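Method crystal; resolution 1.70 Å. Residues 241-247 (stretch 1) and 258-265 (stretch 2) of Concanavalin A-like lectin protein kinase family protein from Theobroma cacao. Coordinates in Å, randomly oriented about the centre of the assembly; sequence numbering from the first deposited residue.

Stretch 1, residues 241-247: RILDIAD
Stretch 2 (258-265) QLECLVMV

Residues 258-265 lie within a regular α-helix, phi/psi near -65/-45, with i to i-4 bonds such as Val263 N to Leu259 O (2.9 Å). Against it packs a compact turn whose residues 242-245 have helical phi/psi. No hydrogen bond crosses the interface; 314 Å² is buried, mainly by apolar contact. Register is set by CA-CA separations of 6.5 Å for Ile242-Glu260 and 7.4 Å for Ala246-Leu259.

Arg241 (-115/40; m, m, m) lies out of reach, its NE 2.8 Å from Asp244 OD2 in a salt bridge. Ile242 (m, t) points toward the helix and is the most covered residue. Its CG2 lies 4.2 Å from both Leu259 CG and Val263 CG2, one helical turn apart, while its CD1 reaches the aliphatic Glu260 CG at 4.0 Å (Glu260 chi1 and chi2 both t). Leu243 (m, t) starts away, yet its CD2 comes within 4.3 Å of Leu259 CD2. Asp244 (m) makes no contact across. Ile245 (m, m) has its N 2.8 Å from Ile242 O, a bond that tightens the turn, and its CG2 meets Val263 CG2 at 3.9 Å. At Ala246 the backbone extends (-57/139); its CB approaches Leu259 CD2 (Leu259 t, p) at 3.7 Å. Asp247 (-46/120; chi1 t) is out of reach.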

ATOM      1  N   ARG A 241     -11.539   9.583 -22.667  1.00 61.70           N
ATOM      2  CA  ARG A 241     -11.237  10.729 -21.812  1.00 61.07           C
ATOM      3  C   ARG A 241     -10.142  10.404 -20.770  1.00 58.10           C
ATOM      4  O   ARG A 241     -10.200  10.856 -19.636  1.00 55.69           O
ATOM      5  CB  ARG A 241     -12.502  11.144 -21.064  1.00 63.30           C
ATOM      6  CG  ARG A 241     -13.696  11.555 -21.928  1.00 67.54           C
ATOM      7  CD  ARG A 241     -13.346  12.492 -23.092  1.00 70.09           C
ATOM      8  NE  ARG A 241     -12.921  13.829 -22.626  1.00 71.11           N
ATOM      9  CZ  ARG A 241     -12.451  14.804 -23.415  1.00 70.86           C
ATOM     10  NH1 ARG A 241     -12.321  14.625 -24.735  1.00 71.72           N
ATOM     11  NH2 ARG A 241     -12.099  15.966 -22.879  1.00 70.09           N
ATOM     12  N   ILE A 242      -9.129   9.656 -21.171  1.00 60.91           N
ATOM     13  CA  ILE A 242      -8.033   9.313 -20.237  1.00 59.89           C
ATOM     14  C   ILE A 242      -7.379  10.567 -19.654  1.00 62.52           C
ATOM     15  O   ILE A 242      -7.172  10.653 -18.446  1.00 60.99           O
ATOM     16  CB  ILE A 242      -7.045   8.340 -20.868  1.00 59.34           C
ATOM     17  CG1 ILE A 242      -7.739   6.980 -20.985  1.00 58.60           C
ATOM     18  CG2 ILE A 242      -5.789   8.216 -20.010  1.00 58.71           C
ATOM     19  CD1 ILE A 242      -6.878   5.860 -21.520  1.00 58.73           C
ATOM     20  N   LEU A 243      -7.221  11.606 -20.452  1.00 65.33           N
ATOM     21  CA  LEU A 243      -6.572  12.812 -19.958  1.00 68.49           C
ATOM     22  C   LEU A 243      -7.310  13.392 -18.759  1.00 68.74           C
ATOM     23  O   LEU A 243      -6.688  13.922 -17.851  1.00 73.71           O
ATOM     24  CB  LEU A 243      -6.440  13.861 -21.056  1.00 73.15           C
ATOM     25  CG  LEU A 243      -5.458  13.573 -22.184  1.00 74.71           C
ATOM     26  CD1 LEU A 243      -5.179  14.853 -22.950  1.00 76.15           C
ATOM     27  CD2 LEU A 243      -4.164  12.995 -21.642  1.00 74.20           C
ATOM     28  N   ASP A 244      -8.633  13.333 -18.771  1.00 65.77           N
ATOM     29  CA  ASP A 244      -9.432  13.824 -17.627  1.00 64.30           C
ATOM     30  C   ASP A 244      -9.146  13.123 -16.283  1.00 60.67           C
ATOM     31  O   ASP A 244      -9.510  13.650 -15.225  1.00 60.62           O
ATOM     32  CB  ASP A 244     -10.939  13.666 -17.902  1.00 66.95           C
ATOM     33  CG  ASP A 244     -11.470  14.669 -18.903  1.00 70.03           C
ATOM     34  OD1 ASP A 244     -11.523  15.869 -18.560  1.00 72.04           O
ATOM     35  OD2 ASP A 244     -11.860  14.258 -20.023  1.00 71.70           O
ATOM     36  N   ILE A 245      -8.589  11.926 -16.340  1.00 54.85           N
ATOM     37  CA  ILE A 245      -8.244  11.170 -15.148  1.00 52.74           C
ATOM     38  C   ILE A 245      -7.128  11.781 -14.300  1.00 50.06           C
ATOM     39  O   ILE A 245      -7.147  11.705 -13.085  1.00 50.21           O
ATOM     40  CB  ILE A 245      -7.843   9.736 -15.514  1.00 52.49           C
ATOM     41  CG1 ILE A 245      -8.951   9.074 -16.318  1.00 53.62           C
ATOM     42  CG2 ILE A 245      -7.536   8.934 -14.263  1.00 50.93           C
ATOM     43  CD1 ILE A 245     -10.247   8.962 -15.560  1.00 54.68           C
ATOM     44  N   ALA A 246      -6.151  12.371 -14.967  1.00 48.09           N
ATOM     45  CA  ALA A 246      -4.949  12.877 -14.321  1.00 45.57           C
ATOM     46  C   ALA A 246      -5.231  13.874 -13.226  1.00 45.79           C
ATOM     47  O   ALA A 246      -6.148  14.711 -13.338  1.00 44.80           O
ATOM     48  CB  ALA A 246      -4.015  13.482 -15.337  1.00 46.95           C
ATOM     49  N   ASP A 247      -4.482  13.732 -12.142  1.00 44.60           N
ATOM     50  CA  ASP A 247      -4.541  14.645 -11.011  1.00 46.05           C
ATOM     51  C   ASP A 247      -4.513  16.101 -11.513  1.00 46.79           C
ATOM     52  O   ASP A 247      -3.560  16.508 -12.198  1.00 46.11           O
ATOM     53  CB  ASP A 247      -3.349  14.370 -10.081  1.00 44.08           C
ATOM     54  CG  ASP A 247      -3.461  15.067  -8.745  1.00 45.16           C
ATOM     55  OD1 ASP A 247      -4.176  16.127  -8.628  1.00 44.03           O
ATOM     56  OD2 ASP A 247      -2.838  14.552  -7.785  1.00 42.82           O
ATOM     57  N   GLN A 258       2.596   7.475 -20.604  1.00 45.62           N
ATOM     58  CA  GLN A 258       2.721   6.806 -19.292  1.00 44.84           C
ATOM     59  C   GLN A 258       1.417   6.902 -18.540  1.00 43.70           C
ATOM     60  O   GLN A 258       1.035   5.975 -17.844  1.00 42.73           O
ATOM     61  CB  GLN A 258       3.874   7.392 -18.461  1.00 44.59           C
ATOM     62  CG  GLN A 258       5.263   7.032 -18.976  1.00 46.05           C
ATOM     63  CD  GLN A 258       6.398   7.638 -18.169  1.00 45.79           C
ATOM     64  OE1 GLN A 258       6.208   8.504 -17.324  1.00 46.71           O
ATOM     65  NE2 GLN A 258       7.597   7.180 -18.440  1.00 45.84           N
ATOM     66  N   LEU A 259       0.680   8.002 -18.704  1.00 44.51           N
ATOM     67  CA  LEU A 259      -0.600   8.129 -18.023  1.00 42.90           C
ATOM     68  C   LEU A 259      -1.577   7.116 -18.561  1.00 42.41           C
ATOM     69  O   LEU A 259      -2.278   6.472 -17.798  1.00 40.79           O
ATOM     70  CB  LEU A 259      -1.210   9.537 -18.166  1.00 44.51           C
ATOM     71  CG  LEU A 259      -2.638   9.687 -17.649  1.00 43.76           C
ATOM     72  CD1 LEU A 259      -2.788   9.403 -16.156  1.00 43.35           C
ATOM     73  CD2 LEU A 259      -3.107  11.099 -17.970  1.00 45.24           C
ATOM     74  N   GLU A 260      -1.639   6.994 -19.891  1.00 42.76           N
ATOM     75  CA  GLU A 260      -2.489   6.017 -20.509  1.00 43.46           C
ATOM     76  C   GLU A 260      -2.156   4.632 -20.009  1.00 42.25           C
ATOM     77  O   GLU A 260      -3.039   3.828 -19.713  1.00 41.39           O
ATOM     78  CB  GLU A 260      -2.305   6.043 -22.050  1.00 46.62           C
ATOM     79  CG  GLU A 260      -3.183   5.064 -22.795  1.00 48.59           C
ATOM     80  CD  GLU A 260      -3.038   5.216 -24.312  1.00 51.09           C
ATOM     81  OE1 GLU A 260      -1.911   5.058 -24.809  1.00 52.23           O
ATOM     82  OE2 GLU A 260      -4.046   5.555 -24.939  1.00 55.43           O
ATOM     83  N   CYS A 261      -0.865   4.357 -19.958  1.00 40.71           N
ATOM     84  CA  CYS A 261      -0.402   3.040 -19.582  1.00 40.28           C
ATOM     85  C   CYS A 261      -0.797   2.735 -18.151  1.00 38.97           C
ATOM     86  O   CYS A 261      -1.294   1.653 -17.872  1.00 38.89           O
ATOM     87  CB  CYS A 261       1.092   2.962 -19.741  1.00 40.41           C
ATOM     88  SG  CYS A 261       1.687   1.282 -19.496  1.00 40.75           S
ATOM     89  N   LEU A 262      -0.580   3.702 -17.275  1.00 38.56           N
ATOM     90  CA  LEU A 262      -0.943   3.567 -15.857  1.00 37.89           C
ATOM     91  C   LEU A 262      -2.417   3.337 -15.682  1.00 37.56           C
ATOM     92  O   LEU A 262      -2.810   2.457 -14.935  1.00 37.32           O
ATOM     93  CB  LEU A 262      -0.467   4.767 -15.032  1.00 37.49           C
ATOM     94  CG  LEU A 262      -0.685   4.678 -13.510  1.00 36.92           C
ATOM     95  CD1 LEU A 262      -0.054   3.434 -12.918  1.00 37.69           C
ATOM     96  CD2 LEU A 262      -0.108   5.893 -12.802  1.00 36.68           C
ATOM     97  N   VAL A 263      -3.253   4.111 -16.383  1.00 37.28           N
ATOM     98  CA  VAL A 263      -4.692   3.936 -16.267  1.00 36.89           C
ATOM     99  C   VAL A 263      -5.142   2.589 -16.779  1.00 37.12           C
ATOM    100  O   VAL A 263      -5.934   1.935 -16.136  1.00 36.09           O
ATOM    101  CB  VAL A 263      -5.457   5.087 -16.992  1.00 37.63           C
ATOM    102  CG1 VAL A 263      -6.932   4.776 -17.130  1.00 38.33           C
ATOM    103  CG2 VAL A 263      -5.289   6.386 -16.224  1.00 37.22           C
ATOM    104  N   MET A 264      -4.669   2.172 -17.955  1.00 38.34           N
ATOM    105  CA  MET A 264      -5.114   0.896 -18.490  1.00 39.90           C
ATOM    106  C   MET A 264      -4.627  -0.294 -17.649  1.00 37.84           C
ATOM    107  O   MET A 264      -5.358  -1.268 -17.460  1.00 37.68           O
ATOM    108  CB  MET A 264      -4.781   0.750 -20.005  1.00 42.96           C
ATOM    109  CG  MET A 264      -5.710   1.594 -20.923  1.00 46.11           C
ATOM    110  SD  MET A 264      -4.914   1.546 -22.535  1.00 55.16           S
ATOM    111  CE  MET A 264      -5.681   0.049 -23.148  1.00 54.19           C
ATOM    112  N   VAL A 265      -3.402  -0.223 -17.140  1.00 37.48           N
ATOM    113  CA  VAL A 265      -2.890  -1.229 -16.191  1.00 36.33           C
ATOM    114  C   VAL A 265      -3.763  -1.237 -14.935  1.00 34.66           C
ATOM    115  O   VAL A 265      -4.152  -2.290 -14.468  1.00 34.39           O
ATOM    116  CB  VAL A 265      -1.412  -0.938 -15.850  1.00 36.48           C
ATOM    117  CG1 VAL A 265      -0.969  -1.612 -14.564  1.00 36.98           C
ATOM    118  CG2 VAL A 265      -0.535  -1.318 -17.045  1.00 37.40           C
TER